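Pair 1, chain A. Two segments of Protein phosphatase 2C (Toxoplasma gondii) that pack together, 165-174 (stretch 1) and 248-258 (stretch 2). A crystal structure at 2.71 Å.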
# COMPACT_ATOMS: atom_id res chain seq x y z
N ILE A 165 -0.69 -26.48 -10.90
CA ILE A 165 -1.82 -26.75 -11.78
C ILE A 165 -2.82 -25.62 -11.67
O ILE A 165 -2.73 -24.79 -10.76
CB ILE A 165 -2.55 -28.05 -11.40
CG1 ILE A 165 -3.07 -27.95 -9.97
CG2 ILE A 165 -1.62 -29.23 -11.56
CD1 ILE A 165 -3.84 -29.18 -9.51
N TYR A 166 -3.77 -25.59 -12.58
CA TYR A 166 -4.81 -24.57 -12.58
C TYR A 166 -6.15 -25.22 -12.28
O TYR A 166 -6.57 -26.15 -12.97
CB TYR A 166 -4.86 -23.87 -13.93
CG TYR A 166 -3.70 -22.94 -14.18
CD1 TYR A 166 -3.76 -21.60 -13.79
CD2 TYR A 166 -2.55 -23.38 -14.85
CE1 TYR A 166 -2.71 -20.73 -14.06
CE2 TYR A 166 -1.50 -22.51 -15.12
CZ TYR A 166 -1.58 -21.19 -14.73
OH TYR A 166 -0.56 -20.32 -15.03
N THR A 167 -6.82 -24.75 -11.23
CA THR A 167 -8.13 -25.28 -10.89
C THR A 167 -9.20 -24.49 -11.62
O THR A 167 -9.26 -23.27 -11.52
CB THR A 167 -8.41 -25.20 -9.39
OG1 THR A 167 -7.62 -26.19 -8.72
CG2 THR A 167 -9.86 -25.47 -9.12
N ILE A 168 -10.05 -25.20 -12.35
CA ILE A 168 -11.10 -24.55 -13.08
C ILE A 168 -12.49 -24.89 -12.59
O ILE A 168 -12.83 -26.06 -12.41
CB ILE A 168 -11.04 -24.90 -14.56
CG1 ILE A 168 -9.75 -24.37 -15.17
CG2 ILE A 168 -12.27 -24.35 -15.27
CD1 ILE A 168 -9.47 -24.90 -16.56
N HIS A 169 -13.27 -23.85 -12.36
CA HIS A 169 -14.66 -24.01 -11.93
C HIS A 169 -15.52 -23.43 -13.03
O HIS A 169 -15.34 -22.28 -13.44
CB HIS A 169 -14.94 -23.24 -10.64
CG HIS A 169 -14.54 -23.96 -9.40
ND1 HIS A 169 -13.24 -24.01 -8.95
CD2 HIS A 169 -15.27 -24.67 -8.51
CE1 HIS A 169 -13.19 -24.71 -7.84
NE2 HIS A 169 -14.41 -25.12 -7.55
N VAL A 170 -16.45 -24.22 -13.53
CA VAL A 170 -17.31 -23.69 -14.54
C VAL A 170 -18.73 -23.68 -14.03
O VAL A 170 -19.24 -24.70 -13.58
CB VAL A 170 -17.23 -24.50 -15.83
CG1 VAL A 170 -18.19 -23.90 -16.87
CG2 VAL A 170 -15.82 -24.52 -16.35
N ALA A 171 -19.36 -22.52 -14.09
CA ALA A 171 -20.75 -22.37 -13.67
C ALA A 171 -21.52 -22.13 -14.95
O ALA A 171 -21.62 -20.99 -15.39
CB ALA A 171 -20.90 -21.17 -12.75
N SER A 172 -22.03 -23.19 -15.56
CA SER A 172 -22.79 -23.07 -16.80
C SER A 172 -24.30 -23.07 -16.60
O SER A 172 -24.84 -23.85 -15.81
CB SER A 172 -22.42 -24.18 -17.79
OG SER A 172 -23.16 -25.37 -17.55
N LEU A 173 -24.98 -22.21 -17.34
CA LEU A 173 -26.42 -22.08 -17.28
C LEU A 173 -26.90 -21.58 -18.63
O LEU A 173 -26.98 -20.38 -18.86
CB LEU A 173 -26.82 -21.05 -16.20
CG LEU A 173 -28.31 -20.87 -15.95
CD1 LEU A 173 -28.85 -22.07 -15.18
CD2 LEU A 173 -28.53 -19.60 -15.17
N GLY A 174 -27.22 -22.51 -19.52
CA GLY A 174 -27.68 -22.10 -20.84
C GLY A 174 -27.05 -22.93 -21.93
O GLY A 174 -26.58 -24.04 -21.70
N VAL A 248 -37.97 -23.14 -16.32
CA VAL A 248 -36.67 -22.66 -16.78
C VAL A 248 -35.83 -22.39 -15.52
O VAL A 248 -35.96 -21.34 -14.89
CB VAL A 248 -36.77 -21.34 -17.58
CG1 VAL A 248 -35.38 -20.76 -17.79
CG2 VAL A 248 -37.46 -21.59 -18.92
N SER A 249 -34.98 -23.33 -15.17
CA SER A 249 -34.15 -23.19 -13.98
C SER A 249 -33.06 -22.11 -14.13
O SER A 249 -32.65 -21.75 -15.23
CB SER A 249 -33.50 -24.53 -13.66
OG SER A 249 -32.71 -24.46 -12.48
N ALA A 250 -32.63 -21.57 -12.99
CA ALA A 250 -31.55 -20.58 -12.97
C ALA A 250 -30.48 -21.17 -12.04
O ALA A 250 -29.59 -20.48 -11.55
CB ALA A 250 -32.05 -19.25 -12.45
N VAL A 251 -30.61 -22.46 -11.78
CA VAL A 251 -29.66 -23.19 -10.96
C VAL A 251 -28.63 -23.72 -11.96
O VAL A 251 -28.92 -24.62 -12.77
CB VAL A 251 -30.30 -24.39 -10.25
CG1 VAL A 251 -29.32 -24.96 -9.26
CG2 VAL A 251 -31.59 -23.96 -9.59
N PRO A 252 -27.40 -23.18 -11.90
CA PRO A 252 -26.33 -23.59 -12.80
C PRO A 252 -25.76 -24.97 -12.55
O PRO A 252 -25.88 -25.53 -11.46
CB PRO A 252 -25.29 -22.51 -12.58
CG PRO A 252 -25.39 -22.30 -11.11
CD PRO A 252 -26.89 -22.23 -10.90
N ASP A 253 -25.14 -25.48 -13.60
CA ASP A 253 -24.45 -26.76 -13.62
C ASP A 253 -23.02 -26.36 -13.29
O ASP A 253 -22.37 -25.69 -14.07
CB ASP A 253 -24.56 -27.37 -15.02
CG ASP A 253 -23.44 -28.36 -15.33
OD1 ASP A 253 -23.15 -29.20 -14.45
OD2 ASP A 253 -22.87 -28.30 -16.46
N VAL A 254 -22.55 -26.73 -12.10
CA VAL A 254 -21.20 -26.38 -11.68
C VAL A 254 -20.23 -27.57 -11.73
O VAL A 254 -20.41 -28.55 -11.02
CB VAL A 254 -21.20 -25.83 -10.25
CG1 VAL A 254 -19.79 -25.41 -9.85
CG2 VAL A 254 -22.16 -24.65 -10.15
N THR A 255 -19.20 -27.46 -12.56
CA THR A 255 -18.21 -28.52 -12.69
C THR A 255 -16.83 -28.02 -12.28
O THR A 255 -16.59 -26.81 -12.27
CB THR A 255 -18.14 -29.04 -14.14
OG1 THR A 255 -17.91 -27.94 -15.04
CG2 THR A 255 -19.42 -29.74 -14.53
N THR A 256 -15.93 -28.94 -11.95
CA THR A 256 -14.57 -28.56 -11.56
C THR A 256 -13.55 -29.46 -12.26
O THR A 256 -13.76 -30.67 -12.36
CB THR A 256 -14.35 -28.67 -10.05
OG1 THR A 256 -15.42 -28.00 -9.37
CG2 THR A 256 -13.04 -28.02 -9.65
N PHE A 257 -12.47 -28.86 -12.75
CA PHE A 257 -11.40 -29.58 -13.46
C PHE A 257 -10.05 -28.93 -13.14
O PHE A 257 -9.99 -27.78 -12.72
CB PHE A 257 -11.56 -29.48 -14.98
CG PHE A 257 -12.82 -30.10 -15.54
CD1 PHE A 257 -14.08 -29.58 -15.23
CD2 PHE A 257 -12.73 -31.16 -16.44
CE1 PHE A 257 -15.22 -30.10 -15.81
CE2 PHE A 257 -13.88 -31.68 -17.03
CZ PHE A 257 -15.12 -31.15 -16.72
N PHE A 258 -8.97 -29.66 -13.37
CA PHE A 258 -7.65 -29.08 -13.17
C PHE A 258 -6.99 -29.10 -14.54
O PHE A 258 -7.33 -29.92 -15.38
CB PHE A 258 -6.81 -29.88 -12.18
CG PHE A 258 -6.43 -31.23 -12.66
CD1 PHE A 258 -7.38 -32.23 -12.78
CD2 PHE A 258 -5.12 -31.50 -13.02
CE1 PHE A 258 -7.04 -33.49 -13.25
CE2 PHE A 258 -4.76 -32.76 -13.50
CZ PHE A 258 -5.72 -33.76 -13.61

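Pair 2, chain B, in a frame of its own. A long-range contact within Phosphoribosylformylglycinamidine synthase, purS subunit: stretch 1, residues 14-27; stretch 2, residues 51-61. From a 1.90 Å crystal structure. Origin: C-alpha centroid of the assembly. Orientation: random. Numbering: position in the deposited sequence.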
# COMPACT_ATOMS: atom_id res chain seq x y z
N PRO B 14 -28.52 11.79 3.57
CA PRO B 14 -27.10 12.07 3.50
C PRO B 14 -26.43 11.65 2.19
O PRO B 14 -26.96 10.77 1.48
CB PRO B 14 -26.50 11.26 4.65
CG PRO B 14 -27.59 10.51 5.27
CD PRO B 14 -28.87 10.81 4.61
N LEU B 15 -25.31 12.31 1.93
CA LEU B 15 -24.45 12.10 0.76
C LEU B 15 -23.12 11.55 1.24
O LEU B 15 -22.56 12.05 2.23
CB LEU B 15 -24.20 13.46 0.09
CG LEU B 15 -24.50 13.75 -1.38
CD1 LEU B 15 -25.69 13.01 -1.89
CD2 LEU B 15 -24.77 15.25 -1.52
N PHE B 16 -22.58 10.56 0.55
CA PHE B 16 -21.34 9.92 0.96
C PHE B 16 -20.38 9.91 -0.22
O PHE B 16 -20.75 9.47 -1.31
CB PHE B 16 -21.61 8.49 1.39
CG PHE B 16 -22.54 8.39 2.55
CD1 PHE B 16 -22.05 8.46 3.86
CD2 PHE B 16 -23.90 8.22 2.35
CE1 PHE B 16 -22.92 8.41 4.95
CE2 PHE B 16 -24.78 8.19 3.42
CZ PHE B 16 -24.29 8.25 4.72
N LYS B 17 -19.16 10.40 -0.01
CA LYS B 17 -18.23 10.60 -1.12
C LYS B 17 -17.18 9.48 -1.13
O LYS B 17 -16.65 9.06 -0.07
CB LYS B 17 -17.55 11.96 -1.01
CG LYS B 17 -18.44 13.17 -1.21
CD LYS B 17 -19.17 13.69 0.05
CE LYS B 17 -18.94 15.22 0.31
NZ LYS B 17 -18.50 16.02 -0.88
N PHE B 18 -16.91 8.96 -2.31
CA PHE B 18 -15.93 7.88 -2.44
C PHE B 18 -14.95 8.14 -3.59
O PHE B 18 -15.27 8.81 -4.60
CB PHE B 18 -16.63 6.55 -2.70
CG PHE B 18 -17.55 6.09 -1.59
CD1 PHE B 18 -17.08 5.35 -0.55
CD2 PHE B 18 -18.91 6.40 -1.62
CE1 PHE B 18 -17.90 4.93 0.43
CE2 PHE B 18 -19.76 5.97 -0.65
CZ PHE B 18 -19.28 5.24 0.38
N ALA B 19 -13.78 7.50 -3.47
CA ALA B 19 -12.89 7.33 -4.57
C ALA B 19 -12.77 5.85 -4.90
O ALA B 19 -12.64 4.98 -4.01
CB ALA B 19 -11.54 7.90 -4.27
N ILE B 20 -12.72 5.58 -6.19
CA ILE B 20 -12.53 4.21 -6.72
C ILE B 20 -11.24 4.24 -7.54
O ILE B 20 -11.13 4.98 -8.55
CB ILE B 20 -13.69 3.78 -7.58
CG1 ILE B 20 -15.07 4.05 -6.93
CG2 ILE B 20 -13.53 2.32 -8.01
CD1 ILE B 20 -16.20 4.09 -7.91
N ASP B 21 -10.27 3.43 -7.12
CA ASP B 21 -8.99 3.24 -7.81
C ASP B 21 -9.01 1.93 -8.64
O ASP B 21 -8.86 0.83 -8.11
CB ASP B 21 -7.89 3.21 -6.77
CG ASP B 21 -6.48 3.32 -7.36
OD1 ASP B 21 -6.26 3.20 -8.57
OD2 ASP B 21 -5.50 3.51 -6.62
N VAL B 22 -9.16 2.11 -9.95
CA VAL B 22 -9.35 1.02 -10.89
C VAL B 22 -8.02 0.84 -11.60
O VAL B 22 -7.50 1.77 -12.23
CB VAL B 22 -10.41 1.36 -11.98
CG1 VAL B 22 -10.69 0.12 -12.83
CG2 VAL B 22 -11.69 1.87 -11.34
N GLN B 23 -7.47 -0.35 -11.48
CA GLN B 23 -6.15 -0.62 -12.01
C GLN B 23 -6.21 -1.87 -12.85
O GLN B 23 -6.95 -2.76 -12.54
CB GLN B 23 -5.15 -0.87 -10.88
CG GLN B 23 -4.78 0.34 -10.05
CD GLN B 23 -3.93 1.39 -10.82
OE1 GLN B 23 -3.07 1.07 -11.64
NE2 GLN B 23 -4.17 2.64 -10.53
N TYR B 24 -5.40 -1.92 -13.88
CA TYR B 24 -5.25 -3.14 -14.64
C TYR B 24 -4.62 -4.23 -13.76
O TYR B 24 -3.71 -3.96 -12.91
CB TYR B 24 -4.38 -2.88 -15.86
CG TYR B 24 -5.07 -2.09 -16.93
CD1 TYR B 24 -6.30 -2.49 -17.47
CD2 TYR B 24 -4.48 -0.97 -17.46
CE1 TYR B 24 -6.89 -1.79 -18.48
CE2 TYR B 24 -5.05 -0.26 -18.48
CZ TYR B 24 -6.26 -0.66 -18.99
OH TYR B 24 -6.82 0.07 -20.00
N ARG B 25 -5.11 -5.45 -13.93
CA ARG B 25 -4.53 -6.54 -13.20
C ARG B 25 -3.08 -6.73 -13.66
O ARG B 25 -2.69 -6.31 -14.75
CB ARG B 25 -5.32 -7.83 -13.39
CG ARG B 25 -6.73 -7.80 -12.92
CD ARG B 25 -7.51 -9.02 -13.37
NE ARG B 25 -8.90 -8.95 -12.94
CZ ARG B 25 -9.31 -9.18 -11.70
NH1 ARG B 25 -8.43 -9.52 -10.75
NH2 ARG B 25 -10.60 -9.08 -11.40
N SER B 26 -2.29 -7.40 -12.84
CA SER B 26 -0.85 -7.47 -13.05
C SER B 26 -0.49 -8.25 -14.33
O SER B 26 0.56 -8.05 -14.92
CB SER B 26 -0.21 -8.08 -11.81
OG SER B 26 -0.76 -9.35 -11.60
N ASN B 27 -1.38 -9.14 -14.76
CA ASN B 27 -1.09 -9.90 -15.99
C ASN B 27 -1.53 -9.18 -17.26
O ASN B 27 -1.46 -9.76 -18.37
CB ASN B 27 -1.67 -11.32 -15.88
CG ASN B 27 -3.17 -11.34 -15.72
OD1 ASN B 27 -3.79 -10.34 -15.37
ND2 ASN B 27 -3.76 -12.49 -16.00
N LEU B 51 5.68 1.86 -12.43
CA LEU B 51 4.61 2.83 -12.65
C LEU B 51 3.42 2.13 -13.29
O LEU B 51 3.60 1.42 -14.24
CB LEU B 51 5.09 3.96 -13.53
CG LEU B 51 4.12 5.18 -13.60
CD1 LEU B 51 4.89 6.44 -13.62
CD2 LEU B 51 3.13 5.13 -14.80
N ARG B 52 2.21 2.31 -12.75
CA ARG B 52 1.01 1.82 -13.40
C ARG B 52 -0.02 2.93 -13.44
O ARG B 52 -0.19 3.66 -12.46
CB ARG B 52 0.44 0.60 -12.66
CG ARG B 52 1.37 -0.57 -12.63
CD ARG B 52 1.37 -1.46 -13.90
NE ARG B 52 0.14 -2.25 -14.03
CZ ARG B 52 -0.06 -3.21 -14.95
NH1 ARG B 52 0.89 -3.48 -15.83
NH2 ARG B 52 -1.20 -3.88 -14.98
N LEU B 53 -0.63 3.09 -14.61
CA LEU B 53 -1.63 4.08 -14.88
C LEU B 53 -3.02 3.41 -14.90
O LEU B 53 -3.30 2.52 -15.68
CB LEU B 53 -1.34 4.75 -16.22
CG LEU B 53 -2.35 5.80 -16.67
CD1 LEU B 53 -2.40 7.04 -15.79
CD2 LEU B 53 -2.08 6.15 -18.06
N GLY B 54 -3.84 3.81 -13.94
CA GLY B 54 -5.23 3.42 -13.88
C GLY B 54 -6.11 4.66 -13.83
O GLY B 54 -5.69 5.78 -14.21
N LYS B 55 -7.33 4.41 -13.36
CA LYS B 55 -8.39 5.40 -13.29
C LYS B 55 -8.80 5.64 -11.85
O LYS B 55 -8.79 4.75 -11.01
CB LYS B 55 -9.59 4.89 -14.07
CG LYS B 55 -9.32 4.68 -15.53
CD LYS B 55 -10.56 4.21 -16.26
CE LYS B 55 -10.58 2.72 -16.44
NZ LYS B 55 -11.64 2.32 -17.41
N SER B 56 -9.09 6.89 -11.57
CA SER B 56 -9.55 7.30 -10.27
C SER B 56 -10.88 8.00 -10.49
O SER B 56 -10.96 9.09 -11.09
CB SER B 56 -8.53 8.20 -9.57
OG SER B 56 -9.13 8.72 -8.39
N ILE B 57 -11.93 7.33 -10.05
CA ILE B 57 -13.27 7.80 -10.22
C ILE B 57 -13.67 8.30 -8.86
O ILE B 57 -13.64 7.55 -7.87
CB ILE B 57 -14.18 6.69 -10.74
CG1 ILE B 57 -13.77 6.27 -12.16
CG2 ILE B 57 -15.62 7.20 -10.74
CD1 ILE B 57 -14.22 4.85 -12.53
N HIS B 58 -14.00 9.59 -8.79
CA HIS B 58 -14.66 10.14 -7.58
C HIS B 58 -16.18 10.24 -7.79
O HIS B 58 -16.64 10.56 -8.90
CB HIS B 58 -14.12 11.55 -7.32
CG HIS B 58 -12.72 11.56 -6.78
ND1 HIS B 58 -12.11 12.72 -6.34
CD2 HIS B 58 -11.80 10.58 -6.69
CE1 HIS B 58 -10.88 12.44 -5.95
NE2 HIS B 58 -10.66 11.15 -6.16
N LEU B 59 -16.96 9.94 -6.75
CA LEU B 59 -18.40 10.05 -6.88
C LEU B 59 -19.04 10.19 -5.55
O LEU B 59 -18.42 9.91 -4.53
CB LEU B 59 -19.01 8.85 -7.63
CG LEU B 59 -18.98 7.45 -7.00
CD1 LEU B 59 -19.59 6.49 -7.99
CD2 LEU B 59 -17.57 6.99 -6.67
N GLU B 60 -20.29 10.63 -5.57
CA GLU B 60 -21.06 10.82 -4.36
C GLU B 60 -22.28 9.97 -4.50
O GLU B 60 -22.84 9.83 -5.59
CB GLU B 60 -21.49 12.28 -4.17
CG GLU B 60 -20.36 13.26 -4.26
CD GLU B 60 -20.75 14.66 -3.84
OE1 GLU B 60 -21.97 14.99 -3.89
OE2 GLU B 60 -19.82 15.44 -3.51
N VAL B 61 -22.75 9.45 -3.38
CA VAL B 61 -23.89 8.56 -3.35
C VAL B 61 -24.88 9.07 -2.28
O VAL B 61 -24.46 9.30 -1.14
CB VAL B 61 -23.47 7.11 -3.01
CG1 VAL B 61 -24.70 6.21 -2.93
CG2 VAL B 61 -22.48 6.57 -4.05
O HOH W 1 -3.28 0.20 -14.23

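What backbone geometry do the two pairs share? In both, two antiparallel strands lie side by side, their directions 165° apart in pair 1 and 159° in pair 2, and 14 central residues superpose with an RMSD of 0.6 Å. Paired hydrogen bonds join alternate residues. A:Val170 N donates to A:Thr255 O at 2.9 Å and A:Thr255 N returns a bond to A:Val170 O at 2.9 Å; at the matching B:Ile20 and B:Ile57, B:Ile20 N to B:Ile57 O is 2.7 Å and B:Ile57 N to B:Ile20 O is 2.9 Å.

How is the face that carries these hydrogen-bonded pairs filled? A:Ile168 and A:Phe257 match B:Phe18 and B:Leu59, so the aromatic ring changes strands while the pair stays apolar. At the next pair, A:Val170 meets a threonine, its CB 3.6 Å from A:Thr255 OG1, and that hydroxyl is hydrogen-bonded elsewhere in the structure. Pair 2 has isoleucines here, with B:Ile20 CD1 4.2 Å from B:Ile57 CG2. B:Ile20 CD1 also reaches diagonally to B:Leu59 CD2, at 3.4 Å, giving pair 2 a continuous apolar patch. At the last pair, A:Ser172 OG donates a weak hydrogen bond to A:Asp253 OD2 at 3.1 Å, whereas the matching B:Val22 and B:Lys55 approach through carbon, CB to CB, at 4.2 Å.

What happens on the opposite face, at the non-hydrogen-bonded pairs? A:His169 and A:Thr256 match B:Ala19 and B:His58, so the imidazole sits on different strands. In pair 1 the threonine methyl lies over the ring, A:Thr256 CG2 being 3.9 Å from the A:His169 ring centroid; in pair 2 the ring of B:His58 comes nearer at its end, with B:His58 CD2 3.6 Å from B:Ala19 CB. A:Thr167 and A:Phe258 match B:Lys17 and B:Glu60, and only the latter pair forms a salt bridge, with B:Lys17 NZ 3.0 Å from B:Glu60 OE2. A:Ala171 and A:Val254 are replaced by the polar B:Asp21 and B:Ser56.

How does each contact end beyond the last bridge? The CA-to-CB bond of A:Leu173 points sideways, but the end of the side chain comes nearer to the other stretch, its CB 4.2 Å from A:Pro252 CB and its CD1 3.5 Å from A:Val251 O. The matching B:Gln23 also comes nearer at its tip, but opposite glycine: B:Gln23 NE2 lies 3.6 Å from B:Gly54 CA, where a CB would clash with that nitrogen and with B:Val22 O. Water 1 completes this polar end, donating to B:Gln23 OE1 and B:Leu53 O, each at 2.7 Å, and accepting from B:Tyr24 N at 3.0 Å.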